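Local coordinates for protein transcriptional regulator I2 (Pseudomonas fluorescens, PDB 4MXM) that acts as a superantigen associated with Crohn's disease and, as a member of the TetR family, probably also binds DNA as a transcriptional regulator, at residues A81-S86 against L98-C103; E104-M109 against L186-L191. One frame throughout, in Å; residues are numbered along the deposited sequence.

Contact 1. Residues A81-S86 against L98-C103; sequences AMMRAS and LALIRC
Residues 81-86 and 98-103 run roughly antiparallel, the short axes of the two segments passing 9.1 Å apart at 143°, with Ser86 set against Ala99 and Met83 against Cys103. The two helices, 64-89 and 93-108, follow one another in the all-helical TetR-type fold, and small side chains lie where the backbones come nearest, the CA atoms of Ser86 and Ala99 being 5.7 Å apart. Ala99 turns its methyl group onto the backbone of Ser86, Ala99 CB lying 3.8 Å from Ser86 O. One turn further along, the thiol of Cys103 reaches the hydroxyl of Ser86, SG to OG 3.1 Å. That hydroxyl is anti to its own carbonyl carbon (chi1 -62°), which folds it back beside the backbone N and lets Ser86 OG donate to Met82 O at 3.0 Å. The same carbonyl oxygen also accepts from Ser86 N, the two donors arriving from opposite faces of its plane. Next to this polar pair, Met83 (a selenomethionine) is bent at chi3, with SE 3.7 Å from Leu100 CD2; the two side chains cross at about a right angle. Met83 CG rests on Cys103 CB, while Tyr141 and Ile144 of helix 128-154 pack on Met83. The Ser86 hydroxyl thus gives its hydrogen to its own helix, and the two helices are joined here by van der Waals packing and not by a hydrogen bond.

Contact 2. Residues E104-M109 against L186-L191; sequences ELQSIM and LTLEEL
Leu188 projects from the first turn of helix 188-199 onto the last turn of helix 93-108 and Met109 just beyond it, an apolar contact within the TetR-like C-terminal domain. Its two methyl groups divide the work. Leu188 CD2 lies over the Leu105-Gln106 junction, near Leu105 C and Gln106 N, 3.5 Å from Gln106 CG and 4.0 Å from Leu105 CB. Leu188 CD1 instead meets Met109, a selenomethionine, 3.7 Å from Met109 CE. Bends at chi2 and chi3 curl the Met109 chain, and it slides past Leu188 in the opposite direction. The same terminal methyl points tip to tip at Leu191, Met109 CE to Leu191 CD2 being 4.1 Å. In Leu191 a first torsion that sets CG anti to the backbone N (chi1 174°) carries this branch point toward Leu105, 3.8 Å from Leu105 CD1, the two leucines crossing at a slant. Phe180 of helix 180-183 packs on Met109, Leu188 and Leu191, and Phe168 of the second subunit packs on Leu191, which places this cluster next to the dimer partner. Exposed Gln106 touches the edge of the cluster through its CG. The start of helix 188-199 is fixed by a capping box: Thr187 is the N-cap residue, its OG1 accepting from Glu190 N at 3.1 Å, and in return Thr187 N donates to Glu190 OE1 at 3.0 Å, nearly straight at 175°, meeting the anti side of the carboxylate.

Overall arrangement
From the N terminus, the chain runs along helix 64-89, turns, and comes back as helix 93-108, so contact 1 closes a short helical hairpin with only 11 residues between its segments. Contact 2 opens directly afterwards, on the end of that same helix, and closes much later, after 76 mostly helical residues, where helix 188-199 begins. The two are therefore in series, neither nested nor crossed, with centres about 12 Å apart. Helix 93-108 joins them, facing helix 64-89 in contact 1 and helix 188-199 in contact 2. A salt bridge from Arg102 NH2 to Glu189 OE2, 3.0 Å long, links one contact to the other.

Contact 1. Residues A81-S86 against L98-C103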
loop_
_atom_site.group_PDB
_atom_site.type_symbol
_atom_site.label_atom_id
_atom_site.label_comp_id
_atom_site.label_asym_id
_atom_site.label_seq_id
_atom_site.Cartn_x
_atom_site.Cartn_y
_atom_site.Cartn_z
ATOM N N ALA A 81 -7.560 20.146 0.429
ATOM C CA ALA A 81 -7.334 21.577 0.575
ATOM C C ALA A 81 -5.954 21.859 1.163
ATOM O O ALA A 81 -5.346 22.887 0.866
ATOM C CB ALA A 81 -8.424 22.199 1.432
HETATM N N MSE A 82 -5.460 20.940 1.989
HETATM C CA MSE A 82 -4.138 21.084 2.592
HETATM C C MSE A 82 -3.024 20.798 1.590
HETATM O O MSE A 82 -1.930 21.352 1.699
HETATM C CB MSE A 82 -3.994 20.185 3.821
HETATM C CG MSE A 82 -4.785 20.664 5.025
HETATM SE SE MSE A 82 -4.201 22.416 5.652
HETATM C CE MSE A 82 -2.462 21.906 6.366
HETATM N N MSE A 83 -3.300 19.927 0.623
HETATM C CA MSE A 83 -2.367 19.708 -0.475
HETATM C C MSE A 83 -2.254 20.982 -1.301
HETATM O O MSE A 83 -1.155 21.376 -1.700
HETATM C CB MSE A 83 -2.827 18.560 -1.377
HETATM C CG MSE A 83 -2.580 17.169 -0.824
HETATM SE SE MSE A 83 -2.288 15.878 -2.259
HETATM C CE MSE A 83 -3.809 16.326 -3.392
ATOM N N ARG A 84 -3.396 21.619 -1.554
ATOM C CA ARG A 84 -3.441 22.867 -2.313
ATOM C C ARG A 84 -2.652 23.956 -1.605
ATOM O O ARG A 84 -1.958 24.746 -2.238
ATOM C CB ARG A 84 -4.886 23.344 -2.495
ATOM C CG ARG A 84 -5.787 22.402 -3.271
ATOM C CD ARG A 84 -7.041 23.122 -3.746
ATOM N NE ARG A 84 -7.975 22.230 -4.431
ATOM C CZ ARG A 84 -7.883 21.905 -5.716
ATOM N NH1 ARG A 84 -6.895 22.394 -6.453
ATOM N NH2 ARG A 84 -8.773 21.090 -6.263
ATOM N N ALA A 85 -2.773 23.991 -0.283
ATOM C CA ALA A 85 -2.067 24.974 0.525
ATOM C C ALA A 85 -0.559 24.753 0.443
ATOM O O ALA A 85 0.209 25.703 0.312
ATOM C CB ALA A 85 -2.535 24.913 1.966
ATOM N N SER A 86 -0.146 23.492 0.519
ATOM C CA SER A 86 1.267 23.138 0.446
ATOM C C SER A 86 1.843 23.443 -0.932
ATOM O O SER A 86 3.019 23.784 -1.057
ATOM C CB SER A 86 1.466 21.658 0.785
ATOM O OG SER A 86 1.040 21.373 2.106
ATOM N N LEU A 98 7.345 17.439 -4.219
ATOM C CA LEU A 98 7.715 17.161 -2.836
ATOM C C LEU A 98 6.581 17.514 -1.880
ATOM O O LEU A 98 6.380 16.847 -0.865
ATOM C CB LEU A 98 8.978 17.937 -2.454
ATOM C CG LEU A 98 9.489 17.737 -1.026
ATOM C CD1 LEU A 98 9.884 16.285 -0.801
ATOM C CD2 LEU A 98 10.655 18.670 -0.727
ATOM N N ALA A 99 5.839 18.566 -2.216
ATOM C CA ALA A 99 4.709 19.000 -1.404
ATOM C C ALA A 99 3.634 17.922 -1.335
ATOM O O ALA A 99 3.077 17.658 -0.270
ATOM C CB ALA A 99 4.128 20.296 -1.949
ATOM N N LEU A 100 3.353 17.296 -2.474
ATOM C CA LEU A 100 2.337 16.251 -2.541
ATOM C C LEU A 100 2.791 14.968 -1.849
ATOM O O LEU A 100 1.996 14.291 -1.198
ATOM C CB LEU A 100 1.954 15.962 -3.992
ATOM C CG LEU A 100 1.335 17.128 -4.766
ATOM C CD1 LEU A 100 0.718 16.634 -6.061
ATOM C CD2 LEU A 100 0.302 17.854 -3.915
ATOM N N ILE A 101 4.068 14.636 -2.000
ATOM C CA ILE A 101 4.629 13.463 -1.342
ATOM C C ILE A 101 4.552 13.621 0.173
ATOM O O ILE A 101 4.106 12.717 0.878
ATOM C CB ILE A 101 6.091 13.222 -1.767
ATOM C CG1 ILE A 101 6.149 12.748 -3.220
ATOM C CG2 ILE A 101 6.757 12.203 -0.852
ATOM C CD1 ILE A 101 7.552 12.665 -3.782
ATOM N N ARG A 102 4.972 14.784 0.660
ATOM C CA ARG A 102 4.976 15.067 2.091
ATOM C C ARG A 102 3.573 15.053 2.693
ATOM O O ARG A 102 3.363 14.516 3.781
ATOM C CB ARG A 102 5.656 16.410 2.366
ATOM C CG ARG A 102 5.570 16.867 3.813
ATOM C CD ARG A 102 6.316 18.173 4.035
ATOM N NE ARG A 102 5.989 19.182 3.031
ATOM C CZ ARG A 102 6.844 19.631 2.116
ATOM N NH1 ARG A 102 6.459 20.548 1.240
ATOM N NH2 ARG A 102 8.085 19.166 2.082
ATOM N N CYS A 103 2.614 15.641 1.983
ATOM C CA CYS A 103 1.234 15.687 2.457
ATOM C C CYS A 103 0.623 14.296 2.557
ATOM O O CYS A 103 -0.039 13.970 3.544
ATOM C CB CYS A 103 0.375 16.569 1.547
ATOM S SG CYS A 103 0.642 18.341 1.761
#

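Contact 2. Residues E104-M109 against L186-L191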
loop_
_atom_site.group_PDB
_atom_site.type_symbol
_atom_site.label_atom_id
_atom_site.label_comp_id
_atom_site.label_asym_id
_atom_site.label_seq_id
_atom_site.Cartn_x
_atom_site.Cartn_y
_atom_site.Cartn_z
ATOM N N GLU A 104 0.849 13.478 1.536
ATOM C CA GLU A 104 0.297 12.130 1.508
ATOM C C GLU A 104 0.882 11.269 2.625
ATOM O O GLU A 104 0.159 10.520 3.278
ATOM C CB GLU A 104 0.531 11.480 0.144
ATOM C CG GLU A 104 -0.147 10.131 -0.024
ATOM C CD GLU A 104 -0.500 9.837 -1.469
ATOM O OE1 GLU A 104 -1.419 10.495 -2.002
ATOM O OE2 GLU A 104 0.140 8.953 -2.075
ATOM N N LEU A 105 2.188 11.390 2.844
ATOM C CA LEU A 105 2.862 10.657 3.915
ATOM C C LEU A 105 2.308 11.026 5.288
ATOM O O LEU A 105 2.142 10.163 6.149
ATOM C CB LEU A 105 4.371 10.912 3.875
ATOM C CG LEU A 105 5.146 10.241 2.741
ATOM C CD1 LEU A 105 6.594 10.709 2.724
ATOM C CD2 LEU A 105 5.071 8.727 2.870
ATOM N N GLN A 106 2.030 12.311 5.484
ATOM C CA GLN A 106 1.473 12.800 6.742
ATOM C C GLN A 106 0.115 12.173 7.040
ATOM O O GLN A 106 -0.187 11.844 8.186
ATOM C CB GLN A 106 1.360 14.327 6.726
ATOM C CG GLN A 106 2.691 15.046 6.873
ATOM C CD GLN A 106 2.602 16.529 6.577
ATOM O OE1 GLN A 106 1.593 17.014 6.065
ATOM N NE2 GLN A 106 3.663 17.261 6.898
ATOM N N SER A 107 -0.700 12.006 6.003
ATOM C CA SER A 107 -2.006 11.376 6.152
ATOM C C SER A 107 -1.850 9.873 6.362
ATOM O O SER A 107 -2.572 9.268 7.156
ATOM C CB SER A 107 -2.877 11.644 4.924
ATOM O OG SER A 107 -2.341 11.021 3.770
ATOM N N ILE A 108 -0.905 9.282 5.639
ATOM C CA ILE A 108 -0.616 7.856 5.745
ATOM C C ILE A 108 -0.181 7.476 7.161
ATOM O O ILE A 108 -0.630 6.469 7.712
ATOM C CB ILE A 108 0.479 7.441 4.736
ATOM C CG1 ILE A 108 -0.082 7.420 3.314
ATOM C CG2 ILE A 108 1.041 6.077 5.073
ATOM C CD1 ILE A 108 0.975 7.202 2.254
HETATM N N MSE A 109 0.681 8.297 7.752
HETATM C CA MSE A 109 1.227 8.006 9.073
HETATM C C MSE A 109 0.320 8.504 10.197
HETATM O O MSE A 109 0.621 8.319 11.375
HETATM C CB MSE A 109 2.627 8.608 9.219
HETATM C CG MSE A 109 3.673 7.627 9.728
HETATM SE SE MSE A 109 4.004 6.156 8.485
HETATM C CE MSE A 109 4.711 7.183 6.986
ATOM N N LEU A 186 14.704 8.245 11.316
ATOM C CA LEU A 186 14.267 8.853 10.063
ATOM C C LEU A 186 13.044 9.740 10.288
ATOM O O LEU A 186 12.045 9.297 10.853
ATOM C CB LEU A 186 13.952 7.772 9.026
ATOM C CG LEU A 186 13.716 8.242 7.588
ATOM C CD1 LEU A 186 14.983 8.857 7.017
ATOM C CD2 LEU A 186 13.235 7.092 6.715
ATOM N N THR A 187 13.130 10.993 9.851
ATOM C CA THR A 187 11.999 11.909 9.953
ATOM C C THR A 187 11.144 11.801 8.699
ATOM O O THR A 187 11.610 11.333 7.661
ATOM C CB THR A 187 12.446 13.375 10.129
ATOM O OG1 THR A 187 13.027 13.858 8.911
ATOM C CG2 THR A 187 13.455 13.501 11.259
ATOM N N LEU A 188 9.893 12.234 8.798
ATOM C CA LEU A 188 8.978 12.154 7.667
ATOM C C LEU A 188 9.461 13.035 6.521
ATOM O O LEU A 188 9.267 12.706 5.350
ATOM C CB LEU A 188 7.566 12.562 8.084
ATOM C CG LEU A 188 6.447 11.801 7.374
ATOM C CD1 LEU A 188 6.246 10.430 8.004
ATOM C CD2 LEU A 188 5.160 12.595 7.390
ATOM N N GLU A 189 10.096 14.150 6.868
ATOM C CA GLU A 189 10.632 15.076 5.878
ATOM C C GLU A 189 11.796 14.444 5.122
ATOM O O GLU A 189 11.938 14.630 3.913
ATOM C CB GLU A 189 11.085 16.375 6.547
ATOM C CG GLU A 189 11.519 17.459 5.575
ATOM C CD GLU A 189 10.356 18.053 4.801
ATOM O OE1 GLU A 189 9.204 17.923 5.266
ATOM O OE2 GLU A 189 10.594 18.647 3.729
ATOM N N GLU A 190 12.634 13.705 5.843
ATOM C CA GLU A 190 13.735 12.976 5.226
ATOM C C GLU A 190 13.190 11.844 4.363
ATOM O O GLU A 190 13.745 11.526 3.312
ATOM C CB GLU A 190 14.681 12.421 6.294
ATOM C CG GLU A 190 15.529 13.480 6.983
ATOM C CD GLU A 190 16.290 12.935 8.177
ATOM O OE1 GLU A 190 15.821 11.951 8.787
ATOM O OE2 GLU A 190 17.359 13.492 8.506
ATOM N N LEU A 191 12.096 11.242 4.818
ATOM C CA LEU A 191 11.419 10.195 4.065
ATOM C C LEU A 191 10.858 10.746 2.758
ATOM O O LEU A 191 10.930 10.097 1.713
ATOM C CB LEU A 191 10.293 9.585 4.903
ATOM C CG LEU A 191 9.397 8.561 4.203
ATOM C CD1 LEU A 191 10.224 7.395 3.688
ATOM C CD2 LEU A 191 8.300 8.077 5.135
#